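Local coordinates for protein extracellular ligand-binding receptor (Verminephrobacter eiseniae, PDB 4M88) that probably binds an amino acid or similar small solute outside the cell and delivers it to an ABC transporter, at residues S294-G299 with I325-F330. Sequence-based numbering, arbitrary orientation.
Sequences SARTVG and IDIGGF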
# COMPACT_ATOMS: atom_id res chain seq x y z
N SER A 294 10.25 0.60 1.27
CA SER A 294 10.45 0.25 -0.13
C SER A 294 11.85 0.67 -0.54
O SER A 294 12.58 -0.09 -1.17
CB SER A 294 9.39 0.88 -1.02
OG SER A 294 8.11 0.36 -0.72
N ALA A 295 12.22 1.89 -0.16
CA ALA A 295 13.56 2.40 -0.45
C ALA A 295 14.61 1.62 0.34
O ALA A 295 15.67 1.29 -0.19
CB ALA A 295 13.64 3.90 -0.15
N ARG A 296 14.33 1.32 1.60
CA ARG A 296 15.31 0.61 2.41
C ARG A 296 15.57 -0.82 1.90
O ARG A 296 16.67 -1.34 2.04
CB ARG A 296 14.89 0.58 3.88
CG ARG A 296 15.94 -0.07 4.75
CD ARG A 296 15.77 0.32 6.21
NE ARG A 296 16.69 -0.44 7.05
CZ ARG A 296 16.70 -0.39 8.37
NH1 ARG A 296 15.83 0.39 9.00
NH2 ARG A 296 17.57 -1.14 9.05
N THR A 297 14.55 -1.44 1.31
CA THR A 297 14.73 -2.76 0.69
C THR A 297 15.79 -2.70 -0.40
O THR A 297 16.67 -3.57 -0.47
CB THR A 297 13.41 -3.21 0.07
OG1 THR A 297 12.48 -3.43 1.13
CG2 THR A 297 13.59 -4.50 -0.72
N VAL A 298 15.73 -1.67 -1.23
CA VAL A 298 16.75 -1.47 -2.25
C VAL A 298 18.12 -1.27 -1.61
O VAL A 298 19.10 -1.87 -2.03
CB VAL A 298 16.42 -0.29 -3.17
CG1 VAL A 298 17.61 0.01 -4.06
CG2 VAL A 298 15.19 -0.60 -4.00
N GLY A 299 18.17 -0.43 -0.58
CA GLY A 299 19.41 -0.17 0.14
C GLY A 299 20.00 -1.42 0.75
O GLY A 299 21.20 -1.69 0.62
N ILE A 325 15.67 -11.55 4.70
CA ILE A 325 16.36 -10.50 5.41
C ILE A 325 15.46 -9.96 6.51
O ILE A 325 14.23 -10.00 6.42
CB ILE A 325 16.81 -9.37 4.47
CG1 ILE A 325 15.61 -8.73 3.80
CG2 ILE A 325 17.82 -9.90 3.43
CD1 ILE A 325 15.95 -7.42 3.12
N ASP A 326 16.10 -9.47 7.56
CA ASP A 326 15.38 -8.89 8.68
C ASP A 326 15.70 -7.39 8.72
O ASP A 326 16.82 -7.00 9.09
CB ASP A 326 15.82 -9.58 9.98
CG ASP A 326 15.10 -9.06 11.20
OD1 ASP A 326 14.12 -8.30 11.02
OD2 ASP A 326 15.50 -9.41 12.33
N ILE A 327 14.74 -6.56 8.32
CA ILE A 327 14.91 -5.11 8.38
C ILE A 327 14.33 -4.59 9.69
O ILE A 327 13.15 -4.24 9.76
CB ILE A 327 14.21 -4.41 7.20
CG1 ILE A 327 14.67 -5.02 5.87
CG2 ILE A 327 14.50 -2.91 7.21
CD1 ILE A 327 13.91 -4.45 4.66
N GLY A 328 15.15 -4.55 10.74
CA GLY A 328 14.74 -4.08 12.04
C GLY A 328 13.47 -4.71 12.59
O GLY A 328 12.70 -4.07 13.30
N GLY A 329 13.25 -5.98 12.27
CA GLY A 329 12.06 -6.66 12.76
C GLY A 329 11.02 -6.90 11.69
O GLY A 329 10.08 -7.68 11.91
N PHE A 330 11.15 -6.23 10.55
CA PHE A 330 10.27 -6.46 9.42
C PHE A 330 11.00 -7.37 8.44
O PHE A 330 12.07 -7.01 7.93
CB PHE A 330 9.87 -5.14 8.75
CG PHE A 330 8.92 -5.31 7.60
CD1 PHE A 330 7.57 -5.60 7.83
CD2 PHE A 330 9.36 -5.17 6.29
CE1 PHE A 330 6.69 -5.76 6.78
CE2 PHE A 330 8.48 -5.32 5.22
CZ PHE A 330 7.14 -5.62 5.47
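With CG anti to the backbone N (chi1 -175°) and the chain extended on to NE, Arg296 reaches along Ile327, whose CG2, also anti to its own backbone N, is the branch that meets the guanidinium. The contact joins helix 286-303 of this leucine-binding-protein fold to a beta hairpin, strands 325-327 and 330-332, closed by a type I' turn from Ile327 to Phe330. Ile327 CG2 sits over one guanidinium face, offset toward the rim and 3.3 Å from Arg296 NE, as the two side chains run past each other in opposite directions. NH1 of Arg296 forms a salt bridge with Glu269 and NE another with Glu300, two anchors that would limit rotation of the plane over the methyl. An alanine here would probably leave both glutamates without this cationic partner and take away the flat group packed on Ile327 CG2. One helical position on, Thr297 meets the same isoleucine at about a right angle, its OG1 3.9 Å from Ile327 CD1, while that hydroxyl is hydrogen-bonded to the Leu293 carbonyl. Gly328 and Gly329 both have positive phi, and at Gly329 (108°) a CB would jam against the Gly328 carbonyl O. Asp326 OD1 accepts from Gly329 N at 2.8 Å, an Asx motif with the donor 29° out of the carboxylate plane.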